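Local coordinates for ferripyochelin binding protein (Pyrococcus horikoshii, PDB 1V3W) that catalyses the reversible hydration of carbon dioxide to bicarbonate as a gamma-class carbonic anhydrase and binds zinc and calcium, at the interface of chains A and B. Coordinates in Å, arbitrary orientation; residue numbers count along the deposited sequence, not the author numbering. Chains: chain A/B, ferripyochelin binding protein.

Contact 1: the interface of chains A and B. Residues chain A 63, 85, 87; chain B 60, 82-83, 99.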
ATOM      1  N   SER A  63       0.313  -6.667  -2.035  1.00  6.18           N
ATOM      2  CA  SER A  63       0.810  -7.007  -3.362  1.00  4.82           C
ATOM      3  C   SER A  63       1.647  -8.271  -3.222  1.00  4.59           C
ATOM      4  O   SER A  63       2.417  -8.412  -2.267  1.00  5.54           O
ATOM      5  CB  SER A  63       1.699  -5.904  -3.946  1.00  7.60           C
ATOM      6  OG  SER A  63       0.966  -4.725  -4.195  1.00  6.43           O
ATOM      7  N   MET A  85       3.665  -6.779   1.577  1.00  5.61           N
ATOM      8  CA  MET A  85       4.135  -7.115   0.246  1.00  4.27           C
ATOM      9  C   MET A  85       5.038  -8.343   0.328  1.00  5.81           C
ATOM     10  O   MET A  85       6.026  -8.345   1.058  1.00  6.71           O
ATOM     11  CB  MET A  85       4.897  -5.916  -0.329  1.00  6.30           C
ATOM     12  CG  MET A  85       5.032  -5.872  -1.840  1.00  6.07           C
ATOM     13  SD  MET A  85       6.179  -7.074  -2.510  1.00  7.64           S
ATOM     14  CE  MET A  85       5.186  -7.767  -3.847  1.00  7.34           C
ATOM     15  N   HIS A  87       7.363 -10.860  -1.919  1.00  7.33           N
ATOM     16  CA  HIS A  87       8.008 -10.972  -3.218  1.00  8.21           C
ATOM     17  C   HIS A  87       8.953 -12.161  -3.358  1.00  7.08           C
ATOM     18  O   HIS A  87      10.022 -12.184  -2.752  1.00  8.50           O
ATOM     19  CB  HIS A  87       8.764  -9.675  -3.518  1.00  8.79           C
ATOM     20  CG  HIS A  87       8.968  -9.426  -4.977  1.00  7.23           C
ATOM     21  ND1 HIS A  87       9.845 -10.164  -5.742  1.00  9.91           N
ATOM     22  CD2 HIS A  87       8.361  -8.563  -5.827  1.00  7.39           C
ATOM     23  CE1 HIS A  87       9.769  -9.768  -7.000  1.00  9.14           C
ATOM     24  NE2 HIS A  87       8.875  -8.798  -7.079  1.00 10.24           N
TER
ATOM     25  N   ASP B  60       2.624  -2.296  -8.633  1.00  6.85           N
ATOM     26  CA  ASP B  60       1.350  -2.496  -7.950  1.00  6.42           C
ATOM     27  C   ASP B  60       1.222  -1.792  -6.613  1.00  3.78           C
ATOM     28  O   ASP B  60       2.139  -1.804  -5.798  1.00  5.01           O
ATOM     29  CB  ASP B  60       1.092  -3.992  -7.734  1.00  6.24           C
ATOM     30  CG  ASP B  60       1.675  -4.851  -8.837  1.00  7.81           C
ATOM     31  OD1 ASP B  60       0.912  -5.333  -9.701  1.00  7.19           O
ATOM     32  OD2 ASP B  60       2.907  -5.038  -8.835  1.00  7.60           O
ATOM     33  N   HIS B  82       6.769  -2.172  -5.699  1.00  5.05           N
ATOM     34  CA  HIS B  82       5.439  -2.440  -5.189  1.00  6.04           C
ATOM     35  C   HIS B  82       5.205  -1.728  -3.865  1.00  5.69           C
ATOM     36  O   HIS B  82       6.065  -1.747  -2.982  1.00  6.38           O
ATOM     37  CB  HIS B  82       5.256  -3.938  -4.907  1.00  6.83           C
ATOM     38  CG  HIS B  82       5.724  -4.841  -6.004  1.00  9.52           C
ATOM     39  ND1 HIS B  82       4.938  -5.174  -7.087  1.00  8.20           N
ATOM     40  CD2 HIS B  82       6.891  -5.507  -6.168  1.00  7.54           C
ATOM     41  CE1 HIS B  82       5.600  -6.009  -7.868  1.00  7.88           C
ATOM     42  NE2 HIS B  82       6.789  -6.227  -7.333  1.00  8.25           N
ATOM     43  N   ASN B  83       4.047  -1.096  -3.740  1.00  4.52           N
ATOM     44  CA  ASN B  83       3.645  -0.393  -2.537  1.00  5.55           C
ATOM     45  C   ASN B  83       4.473   0.774  -2.032  1.00  7.30           C
ATOM     46  O   ASN B  83       4.287   1.243  -0.906  1.00  8.52           O
ATOM     47  CB  ASN B  83       3.424  -1.411  -1.428  1.00  2.57           C
ATOM     48  CG  ASN B  83       2.227  -2.257  -1.696  1.00  2.99           C
ATOM     49  OD1 ASN B  83       2.220  -3.055  -2.626  1.00  4.10           O
ATOM     50  ND2 ASN B  83       1.176  -2.052  -0.917  1.00  5.85           N
ATOM     51  N   ILE B  99      10.711  -1.590  -2.414  1.00  8.16           N
ATOM     52  CA  ILE B  99       9.358  -2.001  -2.095  1.00  6.80           C
ATOM     53  C   ILE B  99       8.934  -1.358  -0.784  1.00  7.11           C
ATOM     54  O   ILE B  99       9.672  -1.367   0.205  1.00  7.72           O
ATOM     55  CB  ILE B  99       9.279  -3.536  -1.976  1.00  6.82           C
ATOM     56  CG1 ILE B  99       9.495  -4.158  -3.355  1.00  7.81           C
ATOM     57  CG2 ILE B  99       7.939  -3.959  -1.387  1.00  6.61           C
ATOM     58  CD1 ILE B  99       9.703  -5.653  -3.328  1.00  8.60           C
TER
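A:Ser63, A:Met85 and A:His87 sit on extended backbone, in strands 63-65 and 85-87, and face the loop residues B:Asp60, B:His82, B:Asn83 and B:Ile99, of which B:Asn83 alone takes up positive phi (61°). These are neighbouring coils of two left-handed beta-helices, the fold of gamma-class carbonic anhydrases, meeting where the zinc site is built. A:Met85 is the wedge. Its chain bends at chi2 and chi3, which carries CE over one face of the B:His82 imidazole, 3.9 Å from the ring centroid and displaced toward the rim. Further back along the same side chain, CG packs on the branch methyl CG2 of B:Ile99 at 3.5 Å and also touches CB of B:His82. A:His87, a zinc ligand, crosses B:His82 at about a right angle: NE2 of B:His82 lies in the plane of the A:His87 ring, at its edge, 3.2 Å from CD2. B:His82 also binds zinc in this protein, so the two imidazoles bring metal ligands together from separate chains. The other ring nitrogen of B:His82, ND1, donates to the B:Asp60 carboxylate oxygen OD2 at 2.7 Å, a second-shell bond that fixes the ring's rotation and would leave NE2 for the metal. At the polar end, chi1 of -66° turns the hydroxyl OG of A:Ser63 away from its carbonyl carbon and toward B:Asn83, where it donates in the carbonyl plane to the amide oxygen OD1 at 2.6 Å.

Contact 2: the interface of chains A and B. Residues chain A 3-5; chain B 171-173.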
ATOM      1  N   ILE A   3     -10.323 -10.894 -12.443  1.00 11.31           N
ATOM      2  CA  ILE A   3      -9.443 -12.029 -12.674  1.00 10.92           C
ATOM      3  C   ILE A   3      -9.000 -12.082 -14.129  1.00 11.65           C
ATOM      4  O   ILE A   3      -9.800 -11.875 -15.041  1.00 11.90           O
ATOM      5  CB  ILE A   3     -10.159 -13.339 -12.279  0.50  9.80           C
ATOM      6  CG1 ILE A   3     -10.610 -13.243 -10.816  0.50 15.62           C
ATOM      7  CG2 ILE A   3      -9.227 -14.529 -12.462  1.00 11.35           C
ATOM      8  CD1 ILE A   3      -9.680 -13.005  -9.742  0.50 18.27           C
ATOM      9  N   TYR A   4      -7.716 -12.358 -14.340  1.00  9.51           N
ATOM     10  CA  TYR A   4      -7.159 -12.406 -15.692  1.00  8.39           C
ATOM     11  C   TYR A   4      -6.205 -13.555 -15.981  1.00  8.51           C
ATOM     12  O   TYR A   4      -5.570 -14.102 -15.085  1.00 10.53           O
ATOM     13  CB  TYR A   4      -6.351 -11.132 -15.976  1.00  7.05           C
ATOM     14  CG  TYR A   4      -7.032  -9.821 -15.684  1.00  8.44           C
ATOM     15  CD1 TYR A   4      -7.571  -9.049 -16.712  1.00  9.01           C
ATOM     16  CD2 TYR A   4      -7.126  -9.343 -14.378  1.00 10.78           C
ATOM     17  CE1 TYR A   4      -8.187  -7.830 -16.445  1.00  8.29           C
ATOM     18  CE2 TYR A   4      -7.741  -8.128 -14.099  1.00 10.16           C
ATOM     19  CZ  TYR A   4      -8.267  -7.377 -15.133  1.00  9.62           C
ATOM     20  OH  TYR A   4      -8.874  -6.179 -14.849  1.00 12.51           O
ATOM     21  N   GLU A   5      -6.108 -13.909 -17.258  1.00 12.85           N
ATOM     22  CA  GLU A   5      -5.184 -14.936 -17.705  0.50 12.16           C
ATOM     23  C   GLU A   5      -4.118 -14.127 -18.423  1.00 13.03           C
ATOM     24  O   GLU A   5      -4.368 -12.988 -18.821  1.00 12.86           O
ATOM     25  CB  GLU A   5      -5.822 -15.865 -18.737  0.50 15.27           C
ATOM     26  CG  GLU A   5      -6.844 -16.857 -18.240  0.50 20.41           C
ATOM     27  CD  GLU A   5      -7.514 -17.577 -19.396  0.50 30.68           C
ATOM     28  OE1 GLU A   5      -8.321 -18.497 -19.154  0.50 36.68           O
ATOM     29  OE2 GLU A   5      -7.232 -17.212 -20.559  0.50 26.45           O
TER
ATOM     30  N   LYS B 171      -6.038 -11.104 -20.648  1.00 13.68           N
ATOM     31  CA  LYS B 171      -7.424 -11.394 -20.996  1.00 17.44           C
ATOM     32  C   LYS B 171      -8.246 -11.551 -19.714  1.00 14.84           C
ATOM     33  O   LYS B 171      -7.923 -12.386 -18.869  1.00 15.95           O
ATOM     34  CB  LYS B 171      -7.487 -12.680 -21.826  1.00 24.13           C
ATOM     35  CG  LYS B 171      -8.816 -12.932 -22.518  1.00 35.92           C
ATOM     36  CD  LYS B 171      -8.707 -14.104 -23.484  1.00 43.45           C
ATOM     37  CE  LYS B 171      -9.997 -14.306 -24.265  1.00 50.83           C
ATOM     38  NZ  LYS B 171      -9.887 -15.426 -25.243  1.00 55.63           N
ATOM     39  N   ARG B 172      -9.291 -10.739 -19.563  1.00 14.57           N
ATOM     40  CA  ARG B 172     -10.148 -10.810 -18.378  1.00 17.94           C
ATOM     41  C   ARG B 172     -11.104 -11.986 -18.510  1.00 23.60           C
ATOM     42  O   ARG B 172     -11.683 -12.211 -19.575  1.00 27.23           O
ATOM     43  CB  ARG B 172     -10.951  -9.512 -18.205  1.00 20.54           C
ATOM     44  CG  ARG B 172     -11.996  -9.528 -17.073  1.00 28.04           C
ATOM     45  CD  ARG B 172     -11.597  -8.616 -15.911  1.00 34.85           C
ATOM     46  NE  ARG B 172     -12.733  -8.184 -15.091  1.00 36.07           N
ATOM     47  CZ  ARG B 172     -13.389  -7.037 -15.257  1.00 42.66           C
ATOM     48  NH1 ARG B 172     -13.030  -6.195 -16.219  1.00 45.61           N
ATOM     49  NH2 ARG B 172     -14.396  -6.722 -14.453  1.00 47.37           N
ATOM     50  N   ILE B 173     -11.271 -12.731 -17.423  1.00 17.17           N
ATOM     51  CA  ILE B 173     -12.152 -13.891 -17.422  1.00 26.97           C
ATOM     52  C   ILE B 173     -13.127 -13.881 -16.248  1.00 28.22           C
ATOM     53  O   ILE B 173     -12.889 -13.126 -15.283  1.00 28.52           O
ATOM     54  CB  ILE B 173     -11.331 -15.188 -17.361  1.00 27.02           C
ATOM     55  CG1 ILE B 173     -10.308 -15.090 -16.226  1.00 27.16           C
ATOM     56  CG2 ILE B 173     -10.646 -15.434 -18.699  1.00 30.85           C
ATOM     57  CD1 ILE B 173      -9.435 -16.306 -16.071  1.00 30.91           C
ATOM     58  OXT ILE B 173     -14.115 -14.647 -16.300  1.00 41.88           O
TER
HETATM   59  O   HOH W   1     -12.752 -10.928 -13.692  1.00 19.09           O
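A:Glu5 and B:Ile173 make the apolar centre, with the methylene CG of the glutamate 3.4 Å from the terminal methyl CD1 of the isoleucine. The two side chains cross at about a right angle. CG1 of B:Ile173 stands between its backbone N and carbonyl carbon (chi1 50°), a crowded position that lays the branch across the strand toward A:Glu5 and lets it reach CG2 of A:Ile3 as well, at 4.0 Å. On the other side of the strand, the phenol ring of A:Tyr4 crosses the aliphatic part of B:Arg172 at a slant, its carbon CE1 3.5 Å from CD, while ring and guanidinium planes stand 45° apart. Around these contacts the backbones pair as an antiparallel beta ladder, strand 2-6 of chain A with the C-terminal strand 170-172 of chain B. N of B:Ile173 donates to O of A:Ile3 at 2.9 Å. N of A:Glu5 bonds to O of B:Lys171, also 2.9 Å, and N of B:Lys171 returns one to O of A:Glu5, though B:Lys171 is poorly ordered and its share less certain. One subunit's tail thus pairs with its neighbour's N-terminal strand. At the rim a water joins N of A:Ile3 to NE of B:Arg172, meeting the guanidinium at its edge, and also contacts the C-terminal carboxylate oxygen O of B:Ile173.

Contact 3: the interface of chains A and B. Residues chain A 44, 65; chain B 38, 59-60, 82, 159, 162.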
ATOM      1  N   ARG A  44      -0.033 -10.920  -8.807  1.00  7.79           N
ATOM      2  CA  ARG A  44       0.404 -10.918 -10.197  1.00  6.31           C
ATOM      3  C   ARG A  44       1.290 -12.111 -10.538  1.00  6.64           C
ATOM      4  O   ARG A  44       2.489 -12.109 -10.275  1.00  7.81           O
ATOM      5  CB  ARG A  44       1.117  -9.591 -10.503  1.00  6.90           C
ATOM      6  CG  ARG A  44       1.521  -9.400 -11.961  1.00  7.17           C
ATOM      7  CD  ARG A  44       1.448  -7.922 -12.383  1.00  6.75           C
ATOM      8  NE  ARG A  44       2.298  -7.044 -11.580  1.00  6.65           N
ATOM      9  CZ  ARG A  44       3.581  -6.796 -11.830  1.00  6.25           C
ATOM     10  NH1 ARG A  44       4.184  -7.361 -12.869  1.00  7.11           N
ATOM     11  NH2 ARG A  44       4.263  -5.974 -11.043  1.00  6.57           N
ATOM     12  N   HIS A  65       4.119 -10.753  -5.664  1.00  6.99           N
ATOM     13  CA  HIS A  65       4.758 -10.911  -6.957  1.00  7.13           C
ATOM     14  C   HIS A  65       5.913 -11.890  -6.812  1.00  6.23           C
ATOM     15  O   HIS A  65       6.127 -12.454  -5.736  1.00  6.70           O
ATOM     16  CB  HIS A  65       5.272  -9.562  -7.464  1.00  7.57           C
ATOM     17  CG  HIS A  65       5.586  -9.550  -8.926  1.00  7.33           C
ATOM     18  ND1 HIS A  65       6.678  -8.892  -9.448  1.00  8.47           N
ATOM     19  CD2 HIS A  65       4.947 -10.114  -9.978  1.00  8.01           C
ATOM     20  CE1 HIS A  65       6.701  -9.055 -10.761  1.00  9.21           C
ATOM     21  NE2 HIS A  65       5.662  -9.793 -11.107  1.00  9.08           N
TER
ATOM     22  N   TRP B  38       1.225  -0.461 -13.147  1.00  7.52           N
ATOM     23  CA  TRP B  38       0.610  -1.719 -12.767  1.00  6.24           C
ATOM     24  C   TRP B  38      -0.650  -1.661 -11.911  1.00  7.17           C
ATOM     25  O   TRP B  38      -1.028  -0.603 -11.419  1.00  6.69           O
ATOM     26  CB  TRP B  38       1.715  -2.590 -12.159  1.00  6.91           C
ATOM     27  CG  TRP B  38       2.817  -2.769 -13.175  1.00  6.13           C
ATOM     28  CD1 TRP B  38       3.882  -1.936 -13.397  1.00  7.09           C
ATOM     29  CD2 TRP B  38       2.849  -3.749 -14.222  1.00  7.34           C
ATOM     30  NE1 TRP B  38       4.570  -2.338 -14.523  1.00  7.79           N
ATOM     31  CE2 TRP B  38       3.967  -3.447 -15.036  1.00  5.08           C
ATOM     32  CE3 TRP B  38       2.056  -4.855 -14.536  1.00  8.01           C
ATOM     33  CZ2 TRP B  38       4.282  -4.209 -16.172  1.00  6.71           C
ATOM     34  CZ3 TRP B  38       2.374  -5.608 -15.661  1.00  7.51           C
ATOM     35  CH2 TRP B  38       3.486  -5.285 -16.460  1.00  6.80           C
ATOM     36  N   GLN B  59       5.028   0.181 -10.069  1.00  4.40           N
ATOM     37  CA  GLN B  59       4.429  -1.081  -9.671  1.00  6.31           C
ATOM     38  C   GLN B  59       3.124  -1.090  -8.884  1.00  6.03           C
ATOM     39  O   GLN B  59       2.573  -0.044  -8.535  1.00  5.32           O
ATOM     40  CB  GLN B  59       5.512  -1.924  -8.994  1.00  7.38           C
ATOM     41  CG  GLN B  59       6.605  -2.306 -10.002  1.00  8.58           C
ATOM     42  CD  GLN B  59       7.826  -2.951  -9.381  1.00  7.24           C
ATOM     43  OE1 GLN B  59       7.778  -3.466  -8.265  1.00  8.54           O
ATOM     44  NE2 GLN B  59       8.933  -2.939 -10.117  1.00  8.51           N
ATOM     45  N   ASP B  60       2.624  -2.296  -8.633  1.00  6.85           N
ATOM     46  CA  ASP B  60       1.350  -2.496  -7.950  1.00  6.42           C
ATOM     47  C   ASP B  60       1.222  -1.792  -6.613  1.00  3.78           C
ATOM     48  O   ASP B  60       2.139  -1.804  -5.798  1.00  5.01           O
ATOM     49  CB  ASP B  60       1.092  -3.992  -7.734  1.00  6.24           C
ATOM     50  CG  ASP B  60       1.675  -4.851  -8.837  1.00  7.81           C
ATOM     51  OD1 ASP B  60       0.912  -5.333  -9.701  1.00  7.19           O
ATOM     52  OD2 ASP B  60       2.907  -5.038  -8.835  1.00  7.60           O
ATOM     53  N   HIS B  82       6.769  -2.172  -5.699  1.00  5.05           N
ATOM     54  CA  HIS B  82       5.439  -2.440  -5.189  1.00  6.04           C
ATOM     55  C   HIS B  82       5.205  -1.728  -3.865  1.00  5.69           C
ATOM     56  O   HIS B  82       6.065  -1.747  -2.982  1.00  6.38           O
ATOM     57  CB  HIS B  82       5.256  -3.938  -4.907  1.00  6.83           C
ATOM     58  CG  HIS B  82       5.724  -4.841  -6.004  1.00  9.52           C
ATOM     59  ND1 HIS B  82       4.938  -5.174  -7.087  1.00  8.20           N
ATOM     60  CD2 HIS B  82       6.891  -5.507  -6.168  1.00  7.54           C
ATOM     61  CE1 HIS B  82       5.600  -6.009  -7.868  1.00  7.88           C
ATOM     62  NE2 HIS B  82       6.789  -6.227  -7.333  1.00  8.25           N
ATOM     63  N   TYR B 159      10.933  -5.112 -16.929  1.00  9.40           N
ATOM     64  CA  TYR B 159       9.586  -4.565 -16.937  1.00  7.09           C
ATOM     65  C   TYR B 159       9.105  -4.077 -18.287  1.00  7.49           C
ATOM     66  O   TYR B 159       7.911  -4.150 -18.586  1.00  9.42           O
ATOM     67  CB  TYR B 159       9.461  -3.449 -15.910  1.00  9.19           C
ATOM     68  CG  TYR B 159       8.886  -3.967 -14.631  1.00  8.32           C
ATOM     69  CD1 TYR B 159       9.705  -4.511 -13.646  1.00 11.17           C
ATOM     70  CD2 TYR B 159       7.507  -4.022 -14.453  1.00  8.37           C
ATOM     71  CE1 TYR B 159       9.160  -5.106 -12.513  1.00 13.00           C
ATOM     72  CE2 TYR B 159       6.951  -4.615 -13.335  1.00 10.25           C
ATOM     73  CZ  TYR B 159       7.780  -5.156 -12.370  1.00  9.82           C
ATOM     74  OH  TYR B 159       7.207  -5.758 -11.279  1.00 13.16           O
ATOM     75  N   LEU B 162       7.920  -7.141 -19.790  1.00 11.15           N
ATOM     76  CA  LEU B 162       6.731  -7.603 -19.084  1.00 12.53           C
ATOM     77  C   LEU B 162       5.520  -6.793 -19.538  1.00 10.00           C
ATOM     78  O   LEU B 162       4.449  -7.344 -19.791  1.00 10.62           O
ATOM     79  CB  LEU B 162       6.943  -7.447 -17.575  1.00 13.28           C
ATOM     80  CG  LEU B 162       6.224  -8.405 -16.626  1.00 19.07           C
ATOM     81  CD1 LEU B 162       6.452  -9.847 -17.064  1.00 14.48           C
ATOM     82  CD2 LEU B 162       6.755  -8.189 -15.216  1.00 15.97           C
TER
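A:Arg44 lays its guanidinium against the B:Trp38 indole in the active-site cleft of this gamma-class carbonic anhydrase, a left-handed beta-helix enzyme whose zinc is held between subunits. The planes are 21° apart and stacked, with CZ of the arginine 3.7 Å from CE3 of the indole. NH1 lies over the six-membered ring and NH2 over the five-membered one, both as cation-pi contacts, and CD2 of B:Leu162 touches the guanidinium at its edge. The opposite face is taken by a residue of its own chain, the zinc ligand A:His65, so the guanidinium is sandwiched between indole and imidazole. A:His65 in turn meets the B:His82 ring edge-to-face, planes 60° apart, its CB 3.6 Å from CE1 of that ring. From this packed core the arginine reaches sidelong to B:Asp60, with CG anti to the backbone N (chi1 -175°) and bends at chi2 and chi3. NE of A:Arg44 donates to OD1 of B:Asp60 at 2.9 Å. NH2 of A:Arg44 meets OD2 of B:Asp60 at 2.8 Å, a hydrogen bond that is also a salt bridge. Both oxygens use their syn lone pairs in this side-on, two-nitrogen grip, and the two groups are nearly coplanar; OD2 also takes the B:His82 bond, on its anti side. NH2 of A:Arg44 donates as well, within the guanidinium plane, to the phenol oxygen OH of B:Tyr159 at 3.0 Å. That hydroxyl, OH of B:Tyr159 from helix 146-169, lies 3.4 Å from CE1 of A:His65.

Contacts 1 and 3 are neighbours, their C-alpha centres about 8 Å apart, and they share B:Asp60 and B:His82; strand 63-65 of chain A also supplies a residue to each. Together they bring zinc-binding histidines of two subunits into one neighbourhood. Contact 2 lies at the end of the beta-helix, its C-alpha centre about 21 Å from that of contact 1 and about 16 Å from that of contact 3, and shares no residue with either. Since the deposited assembly holds three copies, the same interface probably recurs around a trimer, with the strand pairing of contact 2 helping to hold the subunits in register for catalysis.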